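Local atomic coordinates of putative hemin transport system, substrate-binding protein (Burkholderia cenocepacia J2315, PDB entry 5GIZ), a protein that binds heme in the periplasm and probably hands it to the membrane transporter of a bacterial heme-acquisition system. Residues Leu32-Thr38 and Leu48-Gln54; Phe128-Trp132 and Gly252-Pro256; Leu164-Thr170 and Met185-Tyr191; Ala203-Val207 and Phe229-Ala234. The contacts are given in a common frame with arbitrary orientation. Where two conformers were deposited one is given. Numbering follows the deposited sequence.

Contact 1 of 4, residues Leu32-Thr38 and Leu48-Gln54; sequences LVGADTT and LPKVGYQ
The end of strand 30-35 and the turn that follows it run alongside Leu48-Gln54 in the same chain direction, with CA-CA pairings Gly34-Pro49 (5.0 Å), Ala35-Lys50 (4.9 Å) and Thr37-Tyr53 (5.0 Å). Three backbone hydrogen bonds set this register: Ala35 N to Pro49 O, 3.1 Å; Val51 N to Ala35 O, 2.9 Å; Thr37 N to Gly52 O, 3.0 Å. Ala35 thus bonds on both sides of Lys50, as in a parallel bridge, while the pairing slips by one residue around Gly52 (phi 113°, psi 167°). Asp36 (chi1 p) forms an Asx turn: its OD2 accepts from Thr38 N (3.0 Å) and Thr38 OG1 (2.6 Å). Leu48 (chi1 m, chi2 t) packs its CD1 3.8 Å from Ala35 CB and its CD2 4.2 Å from Leu32 CB. Thr37 OG1 sits at the edge of the Tyr53 ring, 3.6 Å from CD1. In the heme-bound protein Tyr53 is an axial iron ligand and Thr37 and Gln54 contact heme; the bonded backbones gather these residues at a site empty here. Strand 6-11 flanks 30-35 in the parallel sheet, and Phe20 of helix 13-23 touches both Leu32 and Leu48.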
# COMPACT_ATOMS: atom_id res chain seq x y z
N LEU A 32 12.93 11.00 -12.69
CA LEU A 32 12.40 9.66 -12.66
C LEU A 32 12.10 9.24 -14.10
O LEU A 32 11.44 9.99 -14.81
CB LEU A 32 11.16 9.62 -11.77
CG LEU A 32 11.47 10.21 -10.38
CD1 LEU A 32 10.27 10.82 -9.67
CD2 LEU A 32 12.12 9.16 -9.52
N VAL A 33 12.61 8.08 -14.51
CA VAL A 33 12.52 7.63 -15.91
C VAL A 33 11.86 6.28 -16.11
O VAL A 33 11.60 5.89 -17.26
CB VAL A 33 13.94 7.61 -16.55
CG1 VAL A 33 14.60 8.98 -16.45
CG2 VAL A 33 14.81 6.49 -15.97
N GLY A 34 11.57 5.54 -15.04
CA GLY A 34 10.97 4.24 -15.16
C GLY A 34 10.52 3.78 -13.78
O GLY A 34 10.93 4.36 -12.73
N ALA A 35 9.66 2.77 -13.78
CA ALA A 35 9.06 2.19 -12.57
C ALA A 35 8.53 0.80 -12.85
O ALA A 35 8.50 0.35 -13.99
CB ALA A 35 7.93 3.07 -12.08
N ASP A 36 8.08 0.15 -11.79
CA ASP A 36 7.31 -1.10 -11.98
C ASP A 36 5.83 -0.75 -12.11
O ASP A 36 5.39 0.41 -11.90
CB ASP A 36 7.50 -2.03 -10.80
CG ASP A 36 6.78 -1.55 -9.59
OD1 ASP A 36 7.20 -0.48 -9.09
OD2 ASP A 36 5.81 -2.23 -9.19
N THR A 37 5.04 -1.76 -12.44
CA THR A 37 3.61 -1.53 -12.70
C THR A 37 2.78 -1.06 -11.55
O THR A 37 1.67 -0.53 -11.78
CB THR A 37 2.98 -2.81 -13.23
OG1 THR A 37 3.11 -3.86 -12.27
CG2 THR A 37 3.63 -3.23 -14.55
N THR A 38 3.26 -1.22 -10.32
CA THR A 38 2.50 -0.75 -9.16
C THR A 38 2.53 0.76 -8.98
O THR A 38 1.80 1.32 -8.16
CB THR A 38 2.91 -1.41 -7.82
OG1 THR A 38 4.25 -1.06 -7.45
CG2 THR A 38 2.78 -2.88 -7.86
N LEU A 48 5.29 7.00 -16.39
CA LEU A 48 6.64 6.44 -16.51
C LEU A 48 6.55 5.11 -17.25
O LEU A 48 5.68 4.29 -16.92
CB LEU A 48 7.20 6.15 -15.13
CG LEU A 48 7.47 7.35 -14.25
CD1 LEU A 48 7.83 6.82 -12.86
CD2 LEU A 48 8.56 8.25 -14.81
N PRO A 49 7.47 4.84 -18.20
CA PRO A 49 7.57 3.49 -18.76
C PRO A 49 7.77 2.46 -17.64
O PRO A 49 8.49 2.73 -16.65
CB PRO A 49 8.78 3.57 -19.68
CG PRO A 49 8.91 5.02 -20.03
CD PRO A 49 8.41 5.78 -18.83
N LYS A 50 7.17 1.29 -17.79
CA LYS A 50 7.20 0.29 -16.74
C LYS A 50 8.04 -0.88 -17.18
O LYS A 50 8.02 -1.26 -18.38
CB LYS A 50 5.79 -0.18 -16.34
CG LYS A 50 4.84 0.96 -15.97
CD LYS A 50 5.43 1.78 -14.86
CE LYS A 50 4.41 2.62 -14.11
NZ LYS A 50 3.78 3.72 -14.83
N VAL A 51 8.73 -1.47 -16.21
CA VAL A 51 9.66 -2.56 -16.46
C VAL A 51 9.33 -3.84 -15.71
O VAL A 51 10.21 -4.59 -15.28
CB VAL A 51 11.12 -2.10 -16.26
CG1 VAL A 51 11.48 -1.10 -17.35
CG2 VAL A 51 11.33 -1.60 -14.84
N GLY A 52 8.05 -4.13 -15.63
CA GLY A 52 7.56 -5.35 -15.08
C GLY A 52 6.81 -5.13 -13.80
O GLY A 52 6.81 -4.00 -13.24
N TYR A 53 6.09 -6.17 -13.39
CA TYR A 53 5.50 -6.14 -12.05
C TYR A 53 6.65 -6.18 -11.03
O TYR A 53 7.71 -6.72 -11.30
CB TYR A 53 4.49 -7.29 -11.80
CG TYR A 53 4.00 -7.41 -10.36
CD1 TYR A 53 3.21 -6.41 -9.77
CD2 TYR A 53 4.32 -8.54 -9.57
CE1 TYR A 53 2.77 -6.52 -8.47
CE2 TYR A 53 3.89 -8.64 -8.26
CZ TYR A 53 3.10 -7.64 -7.72
OH TYR A 53 2.64 -7.73 -6.41
N GLN A 54 6.42 -5.58 -9.86
CA GLN A 54 7.50 -5.39 -8.87
C GLN A 54 8.21 -6.68 -8.46
O GLN A 54 9.41 -6.61 -8.26
CB GLN A 54 7.07 -4.54 -7.66
CG GLN A 54 6.71 -5.25 -6.41
CD GLN A 54 6.06 -4.34 -5.38
OE1 GLN A 54 4.92 -4.55 -5.03
NE2 GLN A 54 6.79 -3.38 -4.87

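Contact 2 of 4, residues Phe128-Trp132 and Gly252-Pro256; sequences FDRDW and GPRLP
Pro256, Phe128 and Trp132 bury the most surface where helix 118-141, the long helix that in this family connects the two lobes, carries the start of helix 255-269 on its middle. Gly252-Pro256 enters through a type I turn, Gly252 to Leu255, closed by Leu255 N to Gly252 O at 2.9 Å. Pro256 CB points toward Phe128-Trp132; Pro256 CA is 4.8 Å from Trp132 CA. One face of the Phe128 ring (chi1 t, chi2 -87°) is covered by Pro256 CG, with Phe128 CE2 3.6 Å from Pro256 CD. At that ring's edge, Phe128 CD2 is 3.6 Å from Pro253 O. Trp132, also chi1 t, brings CE3 to 4.0 Å from Pro256 CG and CZ3 to 3.9 Å from Leu255 CD2. Asp131 OD2 takes a 2.8 Å bond from a water that also donates to Pro253 O (3.3 Å). Proline has no N-H to donate, so the junction depends mainly on apolar shape fit, with one water bridge, weak on the Pro253 side.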
# COMPACT_ATOMS: atom_id res chain seq x y z
N PHE A 128 3.85 15.59 6.64
CA PHE A 128 3.38 14.27 6.92
C PHE A 128 3.06 14.11 8.41
O PHE A 128 1.98 13.62 8.78
CB PHE A 128 4.42 13.24 6.46
CG PHE A 128 4.04 11.86 6.76
CD1 PHE A 128 4.35 11.29 7.97
CD2 PHE A 128 3.38 11.07 5.81
CE1 PHE A 128 4.06 9.98 8.27
CE2 PHE A 128 3.08 9.77 6.09
CZ PHE A 128 3.41 9.20 7.32
N ASP A 129 3.98 14.54 9.27
CA ASP A 129 3.80 14.39 10.71
C ASP A 129 2.63 15.19 11.26
O ASP A 129 1.89 14.71 12.09
CB ASP A 129 5.06 14.80 11.47
CG ASP A 129 6.18 13.77 11.37
OD1 ASP A 129 5.96 12.63 10.88
OD2 ASP A 129 7.34 14.06 11.82
N ARG A 130 2.40 16.39 10.69
CA ARG A 130 1.25 17.20 11.06
C ARG A 130 -0.02 16.49 10.62
O ARG A 130 -0.99 16.38 11.38
CB ARG A 130 1.40 18.59 10.43
CG ARG A 130 0.32 19.59 10.75
CD ARG A 130 0.76 20.97 10.28
NE ARG A 130 0.98 21.08 8.82
CZ ARG A 130 2.14 21.38 8.20
NH1 ARG A 130 3.27 21.62 8.87
NH2 ARG A 130 2.16 21.47 6.85
N ASP A 131 -0.03 16.03 9.39
CA ASP A 131 -1.20 15.32 8.92
C ASP A 131 -1.47 14.04 9.70
O ASP A 131 -2.63 13.65 9.96
CB ASP A 131 -1.08 15.01 7.44
CG ASP A 131 -1.12 16.25 6.56
OD1 ASP A 131 -1.54 17.33 6.99
OD2 ASP A 131 -0.76 16.15 5.41
N TRP A 132 -0.40 13.34 10.05
CA TRP A 132 -0.55 12.12 10.83
C TRP A 132 -1.20 12.39 12.20
O TRP A 132 -2.08 11.66 12.63
CB TRP A 132 0.76 11.44 10.98
CG TRP A 132 0.66 10.13 11.72
CD1 TRP A 132 1.28 9.82 12.86
CD2 TRP A 132 -0.11 8.97 11.36
NE1 TRP A 132 0.95 8.56 13.25
CE2 TRP A 132 0.08 8.02 12.36
CE3 TRP A 132 -0.96 8.68 10.30
CZ2 TRP A 132 -0.48 6.75 12.33
CZ3 TRP A 132 -1.58 7.43 10.28
CH2 TRP A 132 -1.30 6.47 11.28
N GLY A 252 2.63 4.85 2.09
CA GLY A 252 3.37 5.96 1.57
C GLY A 252 2.96 7.32 2.13
O GLY A 252 2.32 7.40 3.19
N PRO A 253 3.30 8.40 1.42
CA PRO A 253 3.09 9.73 2.00
C PRO A 253 1.63 10.09 2.20
O PRO A 253 1.33 11.11 2.80
CB PRO A 253 3.83 10.67 1.04
CG PRO A 253 3.93 9.90 -0.21
CD PRO A 253 4.02 8.46 0.14
N ARG A 254 0.71 9.32 1.62
CA ARG A 254 -0.73 9.56 1.85
C ARG A 254 -1.30 8.79 3.00
O ARG A 254 -2.50 8.76 3.21
CB ARG A 254 -1.55 9.24 0.58
CG ARG A 254 -1.27 10.14 -0.61
CD ARG A 254 -2.17 9.84 -1.82
NE ARG A 254 -1.88 8.54 -2.40
CZ ARG A 254 -2.71 7.86 -3.22
NH1 ARG A 254 -3.94 8.30 -3.47
NH2 ARG A 254 -2.33 6.70 -3.73
N LEU A 255 -0.43 8.18 3.80
CA LEU A 255 -0.91 7.35 4.91
C LEU A 255 -1.96 8.10 5.78
O LEU A 255 -2.97 7.53 6.13
CB LEU A 255 0.25 6.83 5.78
CG LEU A 255 -0.19 5.90 6.91
CD1 LEU A 255 -0.70 4.56 6.46
CD2 LEU A 255 0.96 5.70 7.87
N PRO A 256 -1.71 9.35 6.18
CA PRO A 256 -2.67 10.04 7.04
C PRO A 256 -4.05 10.16 6.38
O PRO A 256 -5.06 9.88 7.04
CB PRO A 256 -2.03 11.39 7.27
CG PRO A 256 -0.55 11.11 7.12
CD PRO A 256 -0.50 10.17 5.94
O HOH W 1 0.12 13.59 4.67

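Contact 3 of 4, residues Leu164-Thr170 and Met185-Tyr191; sequences LVAGQRT and MQGFDHY
An antiparallel beta pairing that continues into loop joins the end of strand 162-166 to the loop leading into strand 191-193 of the mixed sheet. Ala166 and Tyr191 form a non-hydrogen-bonded pair (CA-CA 4.6 Å), and Gln168 is bridged to Asp189 (4.4 Å). The backbone bonds are Gly167 N to His190 O (2.8 Å), Gln168 N to Phe188 O (2.9 Å) and His190 N to Gln168 O (2.8 Å). Where a CB on Gly167 would collide with Phe188 O, the bare CA instead admits the Phe188 ring (chi1 p), Phe188 CE2 3.5 Å from Gly167 CA. On the face that carries Val165, Met185 (chi1-chi3 all m) packs its CG 3.9 Å from Val165 CG2. On the other, Tyr191 (chi1 m), which contacts heme in the heme-bound protein, packs against Ala166: Tyr191 CE1 is 3.5 Å from Ala166 CB, Leu164 CG is 3.9 Å from Tyr191 CB, and Thr170 CG2 covers one ring face. Farther out, Arg169 NE makes a salt bridge to Asp189 OD2, 3.1 Å. Gln168 OE1 receives Gly187 N at 3.1 Å; its NE2, also bonded to Asp173, gives the straightest side-chain hydrogen bond between the segments, Gln168 NE2 to Met185 O, 2.9 Å at 170°.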
# COMPACT_ATOMS: atom_id res chain seq x y z
N LEU A 164 -9.00 -14.94 -0.42
CA LEU A 164 -7.68 -14.87 0.23
C LEU A 164 -7.71 -13.65 1.17
O LEU A 164 -8.00 -12.55 0.71
CB LEU A 164 -6.61 -14.71 -0.84
CG LEU A 164 -5.17 -14.77 -0.35
CD1 LEU A 164 -4.80 -16.22 -0.05
CD2 LEU A 164 -4.21 -14.19 -1.37
N VAL A 165 -7.42 -13.87 2.46
CA VAL A 165 -7.65 -12.85 3.48
C VAL A 165 -6.39 -12.56 4.29
O VAL A 165 -5.51 -13.40 4.39
CB VAL A 165 -8.81 -13.25 4.42
CG1 VAL A 165 -10.07 -13.41 3.61
CG2 VAL A 165 -8.47 -14.54 5.19
N ALA A 166 -6.31 -11.34 4.84
CA ALA A 166 -5.14 -10.86 5.56
C ALA A 166 -5.20 -11.19 7.05
O ALA A 166 -6.17 -10.90 7.74
CB ALA A 166 -5.01 -9.37 5.37
N GLY A 167 -4.13 -11.84 7.51
CA GLY A 167 -3.88 -12.03 8.92
C GLY A 167 -2.96 -10.94 9.44
O GLY A 167 -3.01 -9.79 9.00
N GLN A 168 -2.14 -11.29 10.43
CA GLN A 168 -1.22 -10.33 10.98
C GLN A 168 0.02 -10.14 10.08
O GLN A 168 0.22 -10.88 9.10
CB GLN A 168 -0.85 -10.74 12.40
CG GLN A 168 -1.97 -10.43 13.42
CD GLN A 168 -3.25 -11.22 13.22
OE1 GLN A 168 -3.32 -12.44 13.46
NE2 GLN A 168 -4.31 -10.52 12.79
N ARG A 169 0.83 -9.14 10.42
CA ARG A 169 2.05 -8.80 9.66
C ARG A 169 1.71 -8.43 8.24
O ARG A 169 2.52 -8.61 7.31
CB ARG A 169 3.07 -9.92 9.66
CG ARG A 169 3.62 -10.27 11.03
CD ARG A 169 4.75 -11.25 10.75
NE ARG A 169 5.40 -11.80 11.94
CZ ARG A 169 6.69 -11.64 12.23
NH1 ARG A 169 7.50 -10.94 11.43
NH2 ARG A 169 7.16 -12.20 13.32
N THR A 170 0.52 -7.86 8.05
CA THR A 170 0.09 -7.38 6.72
C THR A 170 -0.19 -5.87 6.78
O THR A 170 -0.53 -5.28 7.82
CB THR A 170 -1.15 -8.07 6.18
OG1 THR A 170 -2.24 -7.84 7.09
CG2 THR A 170 -0.92 -9.53 6.01
N MET A 185 -9.72 -11.53 11.32
CA MET A 185 -8.83 -12.67 11.25
C MET A 185 -7.67 -12.55 12.26
O MET A 185 -6.95 -11.55 12.25
CB MET A 185 -8.22 -12.80 9.86
CG MET A 185 -9.17 -12.85 8.68
SD MET A 185 -10.51 -14.07 8.87
CE MET A 185 -9.59 -15.55 9.01
N GLN A 186 -7.51 -13.59 13.09
CA GLN A 186 -6.46 -13.66 14.10
C GLN A 186 -5.84 -15.03 14.10
O GLN A 186 -6.51 -16.00 13.75
CB GLN A 186 -7.05 -13.37 15.48
CG GLN A 186 -7.58 -11.96 15.63
CD GLN A 186 -6.47 -10.90 15.59
OE1 GLN A 186 -5.34 -11.16 16.01
NE2 GLN A 186 -6.81 -9.69 15.11
N GLY A 187 -4.58 -15.09 14.50
CA GLY A 187 -3.92 -16.38 14.73
C GLY A 187 -2.98 -16.88 13.65
O GLY A 187 -2.42 -17.97 13.75
N PHE A 188 -2.77 -16.09 12.60
CA PHE A 188 -1.81 -16.41 11.58
C PHE A 188 -1.27 -15.12 10.97
O PHE A 188 -1.92 -14.07 11.05
CB PHE A 188 -2.43 -17.28 10.48
CG PHE A 188 -3.53 -16.60 9.71
CD1 PHE A 188 -4.81 -16.61 10.19
CD2 PHE A 188 -3.28 -15.98 8.51
CE1 PHE A 188 -5.85 -15.97 9.50
CE2 PHE A 188 -4.28 -15.34 7.82
CZ PHE A 188 -5.57 -15.33 8.30
N ASP A 189 -0.12 -15.23 10.32
CA ASP A 189 0.50 -14.13 9.60
C ASP A 189 0.27 -14.25 8.10
O ASP A 189 0.10 -15.36 7.58
CB ASP A 189 2.00 -14.10 9.86
CG ASP A 189 2.31 -13.82 11.31
OD1 ASP A 189 1.43 -13.26 12.02
OD2 ASP A 189 3.40 -14.20 11.76
N HIS A 190 0.34 -13.10 7.43
CA HIS A 190 0.29 -12.99 5.99
C HIS A 190 -1.07 -13.37 5.49
O HIS A 190 -2.06 -13.16 6.20
CB HIS A 190 1.46 -13.73 5.34
CG HIS A 190 2.76 -13.42 6.01
ND1 HIS A 190 3.20 -12.12 6.18
CD2 HIS A 190 3.65 -14.21 6.65
CE1 HIS A 190 4.32 -12.13 6.87
NE2 HIS A 190 4.63 -13.39 7.15
N TYR A 191 -1.14 -13.79 4.24
CA TYR A 191 -2.43 -14.09 3.61
C TYR A 191 -2.69 -15.58 3.68
O TYR A 191 -1.76 -16.38 3.55
CB TYR A 191 -2.42 -13.56 2.17
CG TYR A 191 -2.59 -12.05 2.08
CD1 TYR A 191 -3.86 -11.51 2.13
CD2 TYR A 191 -1.50 -11.18 1.94
CE1 TYR A 191 -4.05 -10.16 2.05
CE2 TYR A 191 -1.70 -9.81 1.87
CZ TYR A 191 -2.99 -9.32 1.93
OH TYR A 191 -3.29 -7.97 1.85

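Contact 4 of 4, residues Ala203-Val207 and Phe229-Ala234; sequences APDVV and FGATPA
Helix 233-237 is joined to the chain entering strand 206-210 by a single direct hydrogen bond, made by a first-turn amide: Ala234 N reaches Pro204 O at 2.9 Å with an N-H...O angle of 145°. The closest CA pairs are Asp205-Ala234 (4.4 Å) and Ala203-Thr232 (5.5 Å). Ala203, with positive phi (45°), leaves the preceding helix; Pro204 is extended (-65°/142°), and Val206-Val207 begin the strand. In Phe229-Ala234, Ala231 centres an inverse gamma turn, then Thr232 (chi1 p) takes the N-cap position, its OG1 donating to Phe229 O at 2.8 Å and capping Gly235 N. The small Ala234 side chain is consistent with the close approach: Ala234 CA lies 3.4 Å from Asp205 O in a CA-H...O contact, and Ala234 CB is 3.9 Å from Val207 CG2. Val207 CG2 is also 4.1 Å from Phe229 CD2. Pro233 packs on Pro204 and Asp205: Pro233 CD is 3.4 Å from Pro204 O and Pro233 CB 3.7 Å from Asp205 OD1. The contact lies within a beta-alpha-beta crossover between parallel neighbours 206-210 and 240-243; strand 151-159 flanks 206-210, Asp205 OD2 bonds Arg151 N, and Leu199 of helix 196-202 touches Pro204, Phe229 and Thr232.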
# COMPACT_ATOMS: atom_id res chain seq x y z
N ALA A 203 -16.31 -13.76 12.18
CA ALA A 203 -17.56 -12.95 12.41
C ALA A 203 -17.36 -11.46 12.10
O ALA A 203 -17.48 -10.60 12.96
CB ALA A 203 -18.02 -13.11 13.84
N PRO A 204 -16.94 -11.18 10.87
CA PRO A 204 -16.70 -9.78 10.54
C PRO A 204 -17.95 -8.93 10.57
O PRO A 204 -19.01 -9.35 10.15
CB PRO A 204 -16.15 -9.85 9.12
CG PRO A 204 -16.67 -11.13 8.56
CD PRO A 204 -16.77 -12.06 9.70
N ASP A 205 -17.81 -7.70 11.04
CA ASP A 205 -18.81 -6.65 10.98
C ASP A 205 -18.80 -5.90 9.67
O ASP A 205 -19.80 -5.42 9.25
CB ASP A 205 -18.63 -5.66 12.14
CG ASP A 205 -18.60 -6.35 13.49
OD1 ASP A 205 -19.50 -7.21 13.67
OD2 ASP A 205 -17.72 -6.14 14.35
N VAL A 206 -17.64 -5.83 9.01
CA VAL A 206 -17.50 -5.16 7.71
C VAL A 206 -16.55 -5.98 6.88
O VAL A 206 -15.57 -6.54 7.41
CB VAL A 206 -16.86 -3.75 7.84
CG1 VAL A 206 -16.79 -2.95 6.50
CG2 VAL A 206 -17.62 -2.89 8.85
N VAL A 207 -16.82 -6.11 5.60
CA VAL A 207 -15.86 -6.65 4.67
C VAL A 207 -15.22 -5.49 3.91
O VAL A 207 -15.89 -4.69 3.27
CB VAL A 207 -16.52 -7.59 3.66
CG1 VAL A 207 -15.51 -8.08 2.67
CG2 VAL A 207 -17.24 -8.74 4.35
N PHE A 229 -20.33 -15.82 3.29
CA PHE A 229 -20.34 -14.37 3.61
C PHE A 229 -21.69 -13.90 4.05
O PHE A 229 -21.71 -13.03 4.89
CB PHE A 229 -19.88 -13.49 2.44
CG PHE A 229 -18.38 -13.43 2.28
CD1 PHE A 229 -17.62 -14.59 2.14
CD2 PHE A 229 -17.74 -12.22 2.32
CE1 PHE A 229 -16.24 -14.52 2.03
CE2 PHE A 229 -16.37 -12.15 2.20
CZ PHE A 229 -15.62 -13.30 2.05
N GLY A 230 -22.77 -14.45 3.51
CA GLY A 230 -24.12 -14.04 3.93
C GLY A 230 -24.38 -14.21 5.40
O GLY A 230 -24.96 -13.31 6.02
N ALA A 231 -23.93 -15.33 5.96
CA ALA A 231 -24.19 -15.66 7.33
C ALA A 231 -23.10 -15.14 8.24
O ALA A 231 -22.54 -15.89 9.04
CB ALA A 231 -24.32 -17.17 7.48
N THR A 232 -22.87 -13.85 8.17
CA THR A 232 -21.95 -13.14 9.06
C THR A 232 -22.63 -11.82 9.38
O THR A 232 -23.56 -11.40 8.69
CB THR A 232 -20.59 -12.81 8.40
OG1 THR A 232 -20.82 -11.95 7.29
CG2 THR A 232 -19.87 -14.04 7.92
N PRO A 233 -22.13 -11.11 10.39
CA PRO A 233 -22.77 -9.82 10.65
C PRO A 233 -22.71 -8.87 9.46
O PRO A 233 -23.69 -8.19 9.15
CB PRO A 233 -22.00 -9.30 11.89
CG PRO A 233 -21.57 -10.55 12.58
CD PRO A 233 -21.25 -11.53 11.48
N ALA A 234 -21.55 -8.83 8.79
CA ALA A 234 -21.35 -8.00 7.62
C ALA A 234 -22.29 -8.44 6.52
O ALA A 234 -22.87 -7.63 5.81
CB ALA A 234 -19.92 -8.12 7.13

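Contacts 1 and 3 lie on opposite sides of the chain's centre, their centres 28 Å apart and nearest atoms about 10 Å apart. Tyr53 of contact 1 and Tyr191 of contact 3 contact the same heme in heme-bound structures of this protein, so the gap between them is consistent with the heme cleft, empty in this apo chain. Contact 2, centred 24 Å from contact 1 and 25 Å from contact 3, closes a loop in which contacts 3 and 4 are nested. Contact 4 reaches the same sheet as contact 3, centres 17 Å apart, but is 37 Å from contact 1 centre to centre, although its Phe229 side chain is about 5 Å from that of His158, which contacts another heme in a heme-bound structure.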